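Local coordinates for protein putative alpha-galactosidase/melibiase (Bacteroides fragilis, PDB 4OGZ) that probably hydrolyses terminal, non-reducing alpha-D-galactose residues of alpha-D-galactosides, as a member of glycosyl hydrolase family 27, at residues V21-Y24 against P28-F31; D143-P148 against G154-D159; E236-A241 against I249-C254; D440-V445 against S449-A454. All blocks are in the same frame, centred on the assembly; numbering follows the deposited sequence.

Contact 1 of 4, residues V21-Y24 against P28-F31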
loop_
_atom_site.group_PDB
_atom_site.type_symbol
_atom_site.label_atom_id
_atom_site.label_comp_id
_atom_site.label_asym_id
_atom_site.label_seq_id
_atom_site.Cartn_x
_atom_site.Cartn_y
_atom_site.Cartn_z
ATOM N N VAL A 21 -11.843 4.398 6.931
ATOM C CA VAL A 21 -10.716 3.909 7.690
ATOM C C VAL A 21 -11.226 3.030 8.816
ATOM O O VAL A 21 -12.286 3.288 9.383
ATOM C CB VAL A 21 -9.863 5.058 8.253
ATOM C CG1 VAL A 21 -9.400 5.935 7.130
ATOM C CG2 VAL A 21 -10.654 5.884 9.244
ATOM N N GLY A 22 -10.513 1.949 9.100
ATOM C CA GLY A 22 -10.890 1.044 10.164
ATOM C C GLY A 22 -9.802 0.984 11.219
ATOM O O GLY A 22 -8.610 1.212 10.928
ATOM N N ASN A 23 -10.223 0.718 12.444
ATOM C CA ASN A 23 -9.335 0.550 13.565
ATOM C C ASN A 23 -9.992 -0.336 14.593
ATOM O O ASN A 23 -11.242 -0.313 14.714
ATOM C CB ASN A 23 -9.007 1.931 14.168
ATOM C CG ASN A 23 -7.743 1.921 15.020
ATOM O OD1 ASN A 23 -6.740 1.373 14.628
ATOM N ND2 ASN A 23 -7.808 2.545 16.202
ATOM N N TYR A 24 -9.208 -1.103 15.348
ATOM C CA TYR A 24 -9.770 -1.853 16.454
ATOM C C TYR A 24 -10.215 -0.943 17.617
ATOM O O TYR A 24 -9.572 0.078 17.933
ATOM C CB TYR A 24 -8.813 -2.853 17.064
ATOM C CG TYR A 24 -8.208 -3.893 16.128
ATOM C CD1 TYR A 24 -8.934 -4.420 15.063
ATOM C CD2 TYR A 24 -6.911 -4.391 16.365
ATOM C CE1 TYR A 24 -8.398 -5.362 14.232
ATOM C CE2 TYR A 24 -6.360 -5.353 15.541
ATOM C CZ TYR A 24 -7.092 -5.809 14.451
ATOM O OH TYR A 24 -6.646 -6.786 13.632
ATOM N N PRO A 28 -5.089 2.959 20.104
ATOM C CA PRO A 28 -4.729 4.238 19.566
ATOM C C PRO A 28 -5.232 4.403 18.144
ATOM O O PRO A 28 -5.168 3.448 17.358
ATOM C CB PRO A 28 -3.160 4.211 19.634
ATOM C CG PRO A 28 -2.899 3.413 20.879
ATOM C CD PRO A 28 -3.980 2.357 20.879
ATOM N N PHE A 29 -5.708 5.624 17.840
ATOM C CA PHE A 29 -6.188 6.050 16.523
ATOM C C PHE A 29 -5.408 7.260 16.036
ATOM O O PHE A 29 -5.247 8.240 16.775
ATOM C CB PHE A 29 -7.626 6.493 16.586
ATOM C CG PHE A 29 -8.263 6.813 15.225
ATOM C CD1 PHE A 29 -8.122 8.061 14.623
ATOM C CD2 PHE A 29 -9.062 5.859 14.583
ATOM C CE1 PHE A 29 -8.740 8.331 13.395
ATOM C CE2 PHE A 29 -9.644 6.111 13.359
ATOM C CZ PHE A 29 -9.462 7.333 12.745
ATOM N N LEU A 30 -4.965 7.193 14.783
ATOM C CA LEU A 30 -4.212 8.244 14.144
ATOM C C LEU A 30 -4.567 8.314 12.650
ATOM O O LEU A 30 -4.523 7.294 11.938
ATOM C CB LEU A 30 -2.694 7.976 14.293
ATOM C CG LEU A 30 -1.834 9.086 13.726
ATOM C CD1 LEU A 30 -1.996 10.357 14.524
ATOM C CD2 LEU A 30 -0.353 8.641 13.691
ATOM N N PHE A 31 -4.905 9.504 12.160
ATOM C CA PHE A 31 -5.174 9.702 10.721
ATOM C C PHE A 31 -4.923 11.140 10.301
ATOM O O PHE A 31 -5.499 12.086 10.863
ATOM C CB PHE A 31 -6.602 9.294 10.378
ATOM C CG PHE A 31 -6.921 9.362 8.899
ATOM C CD1 PHE A 31 -6.384 8.451 8.009
ATOM C CD2 PHE A 31 -7.749 10.339 8.413
ATOM C CE1 PHE A 31 -6.662 8.535 6.642
ATOM C CE2 PHE A 31 -8.045 10.421 7.059
ATOM C CZ PHE A 31 -7.519 9.507 6.164
#

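Contact 2 of 4, residues D143-P148 against G154-D159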
loop_
_atom_site.group_PDB
_atom_site.type_symbol
_atom_site.label_atom_id
_atom_site.label_comp_id
_atom_site.label_asym_id
_atom_site.label_seq_id
_atom_site.Cartn_x
_atom_site.Cartn_y
_atom_site.Cartn_z
ATOM N N ASP A 143 14.049 -5.696 6.754
ATOM C CA ASP A 143 15.007 -6.534 7.507
ATOM C C ASP A 143 16.216 -5.688 7.929
ATOM O O ASP A 143 16.496 -4.638 7.322
ATOM C CB ASP A 143 15.407 -7.746 6.618
ATOM C CG ASP A 143 16.020 -8.967 7.413
ATOM O OD1 ASP A 143 16.237 -8.888 8.639
ATOM O OD2 ASP A 143 16.270 -10.020 6.761
ATOM N N PHE A 144 16.896 -6.144 8.981
ATOM C CA PHE A 144 18.221 -5.649 9.432
ATOM C C PHE A 144 18.191 -4.449 10.397
ATOM O O PHE A 144 19.184 -3.756 10.535
ATOM C CB PHE A 144 19.123 -5.316 8.245
ATOM C CG PHE A 144 19.494 -6.490 7.407
ATOM C CD1 PHE A 144 20.376 -7.451 7.890
ATOM C CD2 PHE A 144 19.010 -6.617 6.097
ATOM C CE1 PHE A 144 20.753 -8.532 7.091
ATOM C CE2 PHE A 144 19.360 -7.709 5.313
ATOM C CZ PHE A 144 20.254 -8.657 5.803
ATOM N N TRP A 145 17.058 -4.198 11.042
ATOM C CA TRP A 145 16.965 -3.186 12.100
ATOM C C TRP A 145 17.469 -3.735 13.426
ATOM O O TRP A 145 17.788 -2.969 14.353
ATOM C CB TRP A 145 15.517 -2.700 12.270
ATOM C CG TRP A 145 14.587 -3.792 12.594
ATOM C CD1 TRP A 145 13.856 -4.542 11.719
ATOM C CD2 TRP A 145 14.268 -4.274 13.901
ATOM N NE1 TRP A 145 13.095 -5.494 12.416
ATOM C CE2 TRP A 145 13.328 -5.312 13.758
ATOM C CE3 TRP A 145 14.622 -3.863 15.193
ATOM C CZ2 TRP A 145 12.808 -5.963 14.841
ATOM C CZ3 TRP A 145 14.091 -4.511 16.264
ATOM C CH2 TRP A 145 13.203 -5.555 16.093
ATOM N N GLN A 146 17.503 -5.065 13.498
ATOM C CA GLN A 146 17.814 -5.789 14.707
ATOM C C GLN A 146 19.165 -6.459 14.605
ATOM O O GLN A 146 19.748 -6.620 13.494
ATOM C CB GLN A 146 16.704 -6.805 15.024
ATOM C CG GLN A 146 16.629 -8.032 14.140
ATOM C CD GLN A 146 15.850 -7.827 12.853
ATOM O OE1 GLN A 146 16.223 -7.016 11.987
ATOM N NE2 GLN A 146 14.757 -8.586 12.708
ATOM N N LEU A 147 19.675 -6.854 15.754
ATOM C CA LEU A 147 20.980 -7.526 15.797
ATOM C C LEU A 147 20.802 -9.006 15.506
ATOM O O LEU A 147 19.691 -9.522 15.604
ATOM C CB LEU A 147 21.673 -7.320 17.159
ATOM C CG LEU A 147 22.176 -5.918 17.525
ATOM C CD1 LEU A 147 22.934 -5.990 18.835
ATOM C CD2 LEU A 147 23.065 -5.303 16.448
ATOM N N PRO A 148 21.898 -9.699 15.158
ATOM C CA PRO A 148 21.773 -11.114 14.829
ATOM C C PRO A 148 21.253 -11.993 15.983
ATOM O O PRO A 148 20.424 -12.873 15.733
ATOM C CB PRO A 148 23.212 -11.525 14.411
ATOM C CG PRO A 148 23.907 -10.252 14.067
ATOM C CD PRO A 148 23.278 -9.194 14.942
ATOM N N GLY A 154 16.216 -12.282 26.716
ATOM C CA GLY A 154 15.126 -12.835 25.895
ATOM C C GLY A 154 14.426 -11.834 24.974
ATOM O O GLY A 154 13.490 -12.178 24.288
ATOM N N HIS A 155 14.899 -10.598 24.927
ATOM C CA HIS A 155 14.323 -9.597 24.019
ATOM C C HIS A 155 15.165 -9.410 22.788
ATOM O O HIS A 155 16.384 -9.541 22.832
ATOM C CB HIS A 155 14.180 -8.271 24.721
ATOM C CG HIS A 155 13.154 -8.311 25.772
ATOM N ND1 HIS A 155 11.862 -7.891 25.557
ATOM C CD2 HIS A 155 13.192 -8.807 27.029
ATOM C CE1 HIS A 155 11.156 -8.074 26.656
ATOM N NE2 HIS A 155 11.941 -8.627 27.565
ATOM N N ILE A 156 14.490 -9.132 21.693
ATOM C CA ILE A 156 15.118 -8.879 20.414
ATOM C C ILE A 156 15.865 -7.560 20.518
ATOM O O ILE A 156 15.431 -6.668 21.232
ATOM C CB ILE A 156 14.055 -8.906 19.286
ATOM C CG1 ILE A 156 14.690 -9.006 17.914
ATOM C CG2 ILE A 156 13.193 -7.665 19.321
ATOM C CD1 ILE A 156 13.667 -9.381 16.851
ATOM N N GLN A 157 17.057 -7.467 19.927
ATOM C CA GLN A 157 17.911 -6.290 20.162
ATOM C C GLN A 157 17.900 -5.358 18.947
ATOM O O GLN A 157 18.117 -5.777 17.823
ATOM C CB GLN A 157 19.333 -6.699 20.547
ATOM C CG GLN A 157 19.389 -7.519 21.836
ATOM C CD GLN A 157 18.999 -6.713 23.067
ATOM O OE1 GLN A 157 19.539 -5.617 23.302
ATOM N NE2 GLN A 157 18.058 -7.253 23.870
ATOM N N ILE A 158 17.585 -4.095 19.197
ATOM C CA ILE A 158 17.589 -3.088 18.170
ATOM C C ILE A 158 19.048 -2.838 17.884
ATOM O O ILE A 158 19.882 -2.770 18.784
ATOM C CB ILE A 158 16.937 -1.783 18.628
ATOM C CG1 ILE A 158 15.442 -1.972 18.849
ATOM C CG2 ILE A 158 17.134 -0.651 17.614
ATOM C CD1 ILE A 158 14.877 -0.955 19.816
ATOM N N ASP A 159 19.361 -2.725 16.619
ATOM C CA ASP A 159 20.707 -2.312 16.233
ATOM C C ASP A 159 20.836 -0.787 16.453
ATOM O O ASP A 159 20.311 0.008 15.670
ATOM C CB ASP A 159 20.951 -2.676 14.794
ATOM C CG ASP A 159 22.357 -2.306 14.343
ATOM O OD1 ASP A 159 22.985 -1.430 15.009
ATOM O OD2 ASP A 159 22.839 -2.975 13.398
HETATM O O HOH W 1 18.448 -9.183 18.233
#

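Contact 3 of 4, residues E236-A241 against I249-C254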
loop_
_atom_site.group_PDB
_atom_site.type_symbol
_atom_site.label_atom_id
_atom_site.label_comp_id
_atom_site.label_asym_id
_atom_site.label_seq_id
_atom_site.Cartn_x
_atom_site.Cartn_y
_atom_site.Cartn_z
ATOM N N GLU A 236 -0.362 -18.089 12.824
ATOM C CA GLU A 236 -1.455 -17.936 13.816
ATOM C C GLU A 236 -0.915 -17.516 15.189
ATOM O O GLU A 236 -1.532 -16.714 15.882
ATOM C CB GLU A 236 -2.268 -19.222 13.910
ATOM C CG GLU A 236 -3.518 -19.051 14.757
ATOM C CD GLU A 236 -4.223 -20.347 15.083
ATOM O OE1 GLU A 236 -4.061 -21.328 14.322
ATOM O OE2 GLU A 236 -4.944 -20.379 16.115
ATOM N N LYS A 237 0.227 -18.073 15.584
ATOM C CA LYS A 237 0.862 -17.681 16.840
ATOM C C LYS A 237 1.118 -16.189 16.859
ATOM O O LYS A 237 0.784 -15.503 17.832
ATOM C CB LYS A 237 2.173 -18.454 17.081
ATOM C CG LYS A 237 2.041 -19.590 18.082
ATOM C CD LYS A 237 2.965 -20.794 17.811
ATOM C CE LYS A 237 4.468 -20.513 17.915
ATOM N NZ LYS A 237 5.033 -20.572 19.297
HETATM N N MSE A 238 1.738 -15.675 15.801
HETATM C CA MSE A 238 2.067 -14.245 15.766
HETATM C C MSE A 238 0.839 -13.378 15.602
HETATM O O MSE A 238 0.796 -12.280 16.146
HETATM C CB MSE A 238 3.053 -13.961 14.639
HETATM C CG MSE A 238 3.466 -12.493 14.558
HETATM SE SE MSE A 238 4.134 -11.771 16.274
HETATM C CE MSE A 238 6.060 -11.878 15.908
ATOM N N GLY A 239 -0.164 -13.864 14.866
ATOM C CA GLY A 239 -1.385 -13.113 14.657
ATOM C C GLY A 239 -2.143 -12.924 15.952
ATOM O O GLY A 239 -2.614 -11.815 16.262
ATOM N N ARG A 240 -2.251 -13.998 16.724
ATOM C CA ARG A 240 -2.855 -13.921 18.058
ATOM C C ARG A 240 -2.027 -13.039 19.025
ATOM O O ARG A 240 -2.597 -12.261 19.804
ATOM C CB ARG A 240 -3.073 -15.328 18.645
ATOM C CG ARG A 240 -4.294 -16.047 18.074
ATOM C CD ARG A 240 -4.661 -17.370 18.726
ATOM N NE ARG A 240 -3.706 -18.448 18.435
ATOM C CZ ARG A 240 -2.664 -18.796 19.204
ATOM N NH1 ARG A 240 -2.398 -18.167 20.347
ATOM N NH2 ARG A 240 -1.865 -19.797 18.826
ATOM N N ALA A 241 -0.701 -13.155 18.980
ATOM C CA ALA A 241 0.164 -12.298 19.800
ATOM C C ALA A 241 -0.046 -10.807 19.471
ATOM O O ALA A 241 -0.199 -9.975 20.386
ATOM C CB ALA A 241 1.636 -12.664 19.634
ATOM N N ILE A 249 -2.335 -3.474 15.173
ATOM C CA ILE A 249 -1.151 -3.737 14.336
ATOM C C ILE A 249 -1.522 -4.540 13.116
ATOM O O ILE A 249 -2.130 -5.634 13.211
ATOM C CB ILE A 249 -0.049 -4.452 15.099
ATOM C CG1 ILE A 249 0.377 -3.620 16.313
ATOM C CG2 ILE A 249 1.170 -4.653 14.219
ATOM C CD1 ILE A 249 1.259 -4.354 17.303
ATOM N N VAL A 250 -1.183 -3.985 11.962
ATOM C CA VAL A 250 -1.378 -4.647 10.683
ATOM C C VAL A 250 -0.447 -5.845 10.595
ATOM O O VAL A 250 0.766 -5.765 10.902
ATOM C CB VAL A 250 -1.145 -3.676 9.492
ATOM C CG1 VAL A 250 -1.130 -4.407 8.160
ATOM C CG2 VAL A 250 -2.203 -2.585 9.484
ATOM N N PHE A 251 -0.991 -6.956 10.130
ATOM C CA PHE A 251 -0.234 -8.198 10.028
ATOM C C PHE A 251 -0.038 -8.534 8.545
ATOM O O PHE A 251 -0.982 -8.920 7.868
ATOM C CB PHE A 251 -0.974 -9.294 10.784
ATOM C CG PHE A 251 -0.202 -10.575 10.955
ATOM C CD1 PHE A 251 1.167 -10.602 10.980
ATOM C CD2 PHE A 251 -0.885 -11.745 11.192
ATOM C CE1 PHE A 251 1.835 -11.781 11.205
ATOM C CE2 PHE A 251 -0.223 -12.937 11.436
ATOM C CZ PHE A 251 1.145 -12.956 11.425
ATOM N N SER A 252 1.184 -8.294 8.045
ATOM C CA SER A 252 1.548 -8.560 6.656
ATOM C C SER A 252 2.250 -9.896 6.652
ATOM O O SER A 252 3.335 -10.055 7.240
ATOM C CB SER A 252 2.429 -7.439 6.085
ATOM O OG SER A 252 3.280 -7.805 4.967
ATOM N N ILE A 253 1.640 -10.844 5.955
ATOM C CA ILE A 253 2.109 -12.203 5.864
ATOM C C ILE A 253 2.988 -12.329 4.617
ATOM O O ILE A 253 2.642 -11.877 3.542
ATOM C CB ILE A 253 0.917 -13.146 5.842
ATOM C CG1 ILE A 253 0.191 -13.022 7.224
ATOM C CG2 ILE A 253 1.308 -14.585 5.546
ATOM C CD1 ILE A 253 -0.804 -14.120 7.492
ATOM N N CYS A 254 4.132 -12.956 4.803
ATOM C CA CYS A 254 5.151 -13.001 3.757
ATOM C C CYS A 254 5.783 -14.389 3.721
ATOM O O CYS A 254 6.858 -14.639 4.334
ATOM C CB CYS A 254 6.171 -11.885 3.982
ATOM S SG CYS A 254 7.411 -11.853 2.655
#

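Contact 4 of 4, residues D440-V445 against S449-A454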
loop_
_atom_site.group_PDB
_atom_site.type_symbol
_atom_site.label_atom_id
_atom_site.label_comp_id
_atom_site.label_asym_id
_atom_site.label_seq_id
_atom_site.Cartn_x
_atom_site.Cartn_y
_atom_site.Cartn_z
ATOM N N ASP A 440 -20.668 5.499 -22.614
ATOM C CA ASP A 440 -21.213 6.806 -22.947
ATOM C C ASP A 440 -20.327 7.953 -22.445
ATOM O O ASP A 440 -20.245 8.981 -23.088
ATOM C CB ASP A 440 -22.633 6.933 -22.411
ATOM C CG ASP A 440 -23.582 5.923 -23.051
ATOM O OD1 ASP A 440 -23.382 5.520 -24.221
ATOM O OD2 ASP A 440 -24.533 5.520 -22.370
ATOM N N ARG A 441 -19.654 7.751 -21.316
ATOM C CA ARG A 441 -18.785 8.726 -20.748
ATOM C C ARG A 441 -17.502 8.042 -20.297
ATOM O O ARG A 441 -17.525 7.167 -19.428
ATOM C CB ARG A 441 -19.472 9.390 -19.565
ATOM C CG ARG A 441 -18.747 10.630 -19.098
ATOM C CD ARG A 441 -19.439 11.252 -17.903
ATOM N NE ARG A 441 -18.937 12.604 -17.644
ATOM C CZ ARG A 441 -17.838 12.901 -16.950
ATOM N NH1 ARG A 441 -17.083 11.946 -16.412
ATOM N NH2 ARG A 441 -17.495 14.172 -16.795
ATOM N N VAL A 442 -16.378 8.442 -20.887
ATOM C CA VAL A 442 -15.132 7.732 -20.680
ATOM C C VAL A 442 -14.053 8.734 -20.335
ATOM O O VAL A 442 -13.864 9.715 -21.047
ATOM C CB VAL A 442 -14.738 6.907 -21.919
ATOM C CG1 VAL A 442 -13.363 6.257 -21.726
ATOM C CG2 VAL A 442 -15.805 5.853 -22.197
ATOM N N TYR A 443 -13.390 8.508 -19.206
ATOM C CA TYR A 443 -12.369 9.405 -18.709
ATOM C C TYR A 443 -11.011 8.697 -18.764
ATOM O O TYR A 443 -10.859 7.583 -18.269
ATOM C CB TYR A 443 -12.735 9.825 -17.291
ATOM C CG TYR A 443 -11.731 10.724 -16.627
ATOM C CD1 TYR A 443 -11.685 12.084 -16.924
ATOM C CD2 TYR A 443 -10.825 10.213 -15.696
ATOM C CE1 TYR A 443 -10.758 12.913 -16.325
ATOM C CE2 TYR A 443 -9.903 11.039 -15.082
ATOM C CZ TYR A 443 -9.867 12.386 -15.410
ATOM O OH TYR A 443 -8.942 13.194 -14.803
ATOM N N ASP A 444 -10.047 9.332 -19.395
ATOM C CA ASP A 444 -8.678 8.796 -19.509
ATOM C C ASP A 444 -7.887 9.251 -18.286
ATOM O O ASP A 444 -7.595 10.418 -18.120
ATOM C CB ASP A 444 -8.041 9.236 -20.814
ATOM C CG ASP A 444 -6.669 8.642 -21.034
ATOM O OD1 ASP A 444 -5.902 8.460 -20.064
ATOM O OD2 ASP A 444 -6.362 8.364 -22.202
ATOM N N VAL A 445 -7.586 8.292 -17.426
ATOM C CA VAL A 445 -6.951 8.505 -16.130
ATOM C C VAL A 445 -5.455 8.832 -16.216
ATOM O O VAL A 445 -4.900 9.442 -15.310
ATOM C CB VAL A 445 -7.176 7.233 -15.271
ATOM C CG1 VAL A 445 -6.195 7.115 -14.107
ATOM C CG2 VAL A 445 -8.604 7.212 -14.782
ATOM N N SER A 449 -8.212 13.359 -18.845
ATOM C CA SER A 449 -9.178 14.030 -19.733
ATOM C C SER A 449 -10.245 13.104 -20.269
ATOM O O SER A 449 -10.056 11.896 -20.311
ATOM C CB SER A 449 -8.450 14.614 -20.921
ATOM O OG SER A 449 -7.713 13.584 -21.539
ATOM N N LEU A 450 -11.349 13.688 -20.722
ATOM C CA LEU A 450 -12.434 12.933 -21.317
ATOM C C LEU A 450 -12.001 12.402 -22.650
ATOM O O LEU A 450 -11.325 13.077 -23.395
ATOM C CB LEU A 450 -13.701 13.776 -21.499
ATOM C CG LEU A 450 -14.590 13.964 -20.279
ATOM C CD1 LEU A 450 -15.826 14.758 -20.681
ATOM C CD2 LEU A 450 -14.997 12.644 -19.651
ATOM N N VAL A 451 -12.390 11.170 -22.926
ATOM C CA VAL A 451 -12.170 10.520 -24.204
ATOM C C VAL A 451 -13.313 10.934 -25.109
ATOM O O VAL A 451 -14.478 10.905 -24.679
ATOM C CB VAL A 451 -12.114 8.980 -24.009
ATOM C CG1 VAL A 451 -12.249 8.227 -25.323
ATOM C CG2 VAL A 451 -10.830 8.590 -23.310
ATOM N N ALA A 452 -13.001 11.316 -26.342
ATOM C CA ALA A 452 -14.034 11.745 -27.279
ATOM C C ALA A 452 -14.268 10.732 -28.400
ATOM O O ALA A 452 -14.781 11.073 -29.461
ATOM C CB ALA A 452 -13.699 13.127 -27.837
ATOM N N GLU A 453 -13.951 9.469 -28.126
ATOM C CA GLU A 453 -14.224 8.362 -29.053
ATOM C C GLU A 453 -15.712 7.958 -29.054
ATOM O O GLU A 453 -16.475 8.341 -28.161
ATOM C CB GLU A 453 -13.354 7.148 -28.690
ATOM C CG GLU A 453 -11.842 7.416 -28.531
ATOM C CD GLU A 453 -11.060 7.393 -29.838
ATOM O OE1 GLU A 453 -11.633 7.140 -30.909
ATOM O OE2 GLU A 453 -9.839 7.633 -29.791
ATOM N N ALA A 454 -16.117 7.185 -30.049
ATOM C CA ALA A 454 -17.507 6.761 -30.162
ATOM C C ALA A 454 -18.029 6.038 -28.910
ATOM O O ALA A 454 -17.327 5.241 -28.266
ATOM C CB ALA A 454 -17.684 5.857 -31.368
HETATM O O HOH W 2 -16.457 10.133 -23.302
#

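Contact 1 of 4, residues V21-Y24 against P28-F31
This is a contact between the two sheets of the N-terminal Ig-like beta sandwich: Val21 and Asn23, on edge strand 20-23 of one sheet, meet Pro28, Phe29 and Phe31, on strand 28-36 of the other. The short strand segments run nearly antiparallel, but their axes come no closer than 8.6 Å, too far for backbone pairing, and side chains bridge the gap. Val21 divides its two methyls between the aromatic rings. Val21 CG1 lies over one face of Phe31, 4.2 Å from the ring centroid and shifted toward the rim on the CE1 side, a CH-pi contact. Val21 CG2 instead meets the edge of Phe29, 4.0 Å from CZ. A branched residue suits this position because one short side chain can serve two rings.

The polar link lies nearer the turn. With its CG anti to the backbone N (chi1 -160°), Asn23 extends across the gap, and its ND2 donates to Pro28 O at 3.0 Å, with 150° at the hydrogen. The donor sits above the carbonyl plane, not on a lone pair. The same amide skirts the edge of Phe29, its plane 81° from that of the ring, while OD1 makes a weak hydrogen bond with Ser248 OG. Ile90 and Ile92 of strand 82-92 continue the apolar layer.

Both ends of the buried Asn23 amide thus have partners, one of them weak, which favours this orientation. The contact combines apolar packing with one directional bond that ties together the strands leading into and out of the turn.

Contact 2 of 4, residues D143-P148 against G154-D159
Trp145 presents the rim of its six-membered ring to Ile156 and Ile158 within an irregular loop of the TIM-barrel domain, between strand 138-140 and helix 166-176. Trp145 CH2 lies 3.9 Å from Ile156 CG2, while Trp145 CZ3 lies 3.9 Å from Ile158 CG1, the methyl of Ile156 and the methylene of Ile158 both lying near the ring plane. Ile156 crosses the indole at about a right angle and Ile158 more obliquely. The wide indole suits this place, offering neighbouring edge carbons to two isoleucines while its NE1 meets Tyr184 O. Folding CG between the backbone N and the carbonyl carbon (chi1 58°) brings the ring back beside its own chain, where Gln146 CB covers one face 3.5 Å above the plane.

The two backbones are joined by a single bridge, Gln146 with Ile158. Asp159 N donates to Trp145 O at 2.8 Å, and Leu147 N to Gln157 O at the same distance. Leu147 brings CD2 up against Asp159, 3.7 Å from its CG, the side chains crossing at about a right angle; Asp159 OD1 accepts from Thr161 N. Gln146 turns its amide away, NE2 reaching Cys196 O. A water accepts from Gln157 N at 2.8 Å and also lies within hydrogen-bonding distance of Leu147 O.

Contact 3 of 4, residues E236-A241 against I249-C254
Phe251 reaches from barrel strand 250-254 to the inner side of helix 228-244, where it meets Met238 and Gly239; strand 216-220, this helix and strand 250-254 form one beta-alpha-beta unit of the TIM barrel. Phe251 CG stands anti to the backbone N (chi1 -171°), which carries the ring straight out from the strand. Phe251 CE2 comes 3.4 Å from Gly239 CA, and this close approach of ring to helix backbone is possible because glycine carries no side chain. Met238, modelled as selenomethionine, places its CG 3.8 Å from Phe251 CE1. Its chain bends at chi2 (53°) and again at chi3, which turns SE away from the ring and leaves the touching to the methylenes. Ile253 CG1, from the same strand as the ring, sits 4.1 Å above one face of Phe251, over its centre; Tyr219, Tyr235 and Leu242 also touch the ring.

On the helix, Arg240 NE makes a salt bridge with Glu236 OE2, 3.3 Å away and one turn earlier.

No hydrogen bond crosses between helix and strand segments. Cohesion therefore rests on shape and dispersion: a flat, bulky ring fits against a small residue and a flexible one, while the Arg240-Glu236 salt bridge lies on residues that point away from the strand.

Contact 4 of 4, residues D440-V445 against S449-A454
Three backbone hydrogen bonds pair Val442 and Asp444 with Val451 and Ser449 in a beta hairpin of the C-terminal beta-sandwich domain. Val451 N donates to Val442 O at 2.8 Å, almost straight at 174°. Asp444 and Ser449 exchange two bonds as the hydrogen-bonded pair, Asp444 N to Ser449 O at 2.7 Å and Ser449 N to Asp444 O at 3.1 Å; Tyr443 and Leu450 make the non-hydrogen-bonded pair between. Beyond the last direct bond, a water accepts from Val442 N and lies doubtfully close to Val451 O. The turn has its own clasp: Asp444 OD1 accepts from Ile446 N, closing an Asx turn, and also from Glu447 N, a role for which a short carboxylate is well suited.

Side chains then fill both faces. On that of Asp444, Val451 CG2 touches Asp444 CB at 3.8 Å, and Val442 CG1 lies 3.8 Å from Val451 CB, two branched residues packing obliquely. On the Tyr443 face, the extended Arg441 lays its guanidinium against Leu450, CD2 standing 3.8 Å above the guanidinium plane. Tyr443 CE1 passes 3.6 Å from Ser449 N as the end of the ring nears the partner strand.

Strand 449-450 is outermost in its sheet, and strand 442-444 lies between it and strand 467-472. Asp440 and Arg441 form a classic bulge opposite Lys473; Phe470 and Trp458 cover the valines, while Tyr443 OH bonds to Asp379 of helix 378-384.

In the fold
The four contacts follow one another along the chain. Contact 1 lies in the Ig-like domain, contacts 2 and 3 in the barrel domain, and contact 4 in the C-terminal sandwich, its centre about 53 Å from that of contact 2. Contact 3 is wholly buried and purely apolar between its segments; the others are partly buried and add hydrogen bonds. Both sandwich domains supply strand pairs, yet contact 1 joins separate sheets through side chains whereas contact 4 zips neighbouring strands by backbone bonds. Contact 2, in an irregular loop, has a single backbone bridge. Contacts 1 and 3 come within about 4 Å at their nearest atoms, where Ig-like and barrel domains adjoin.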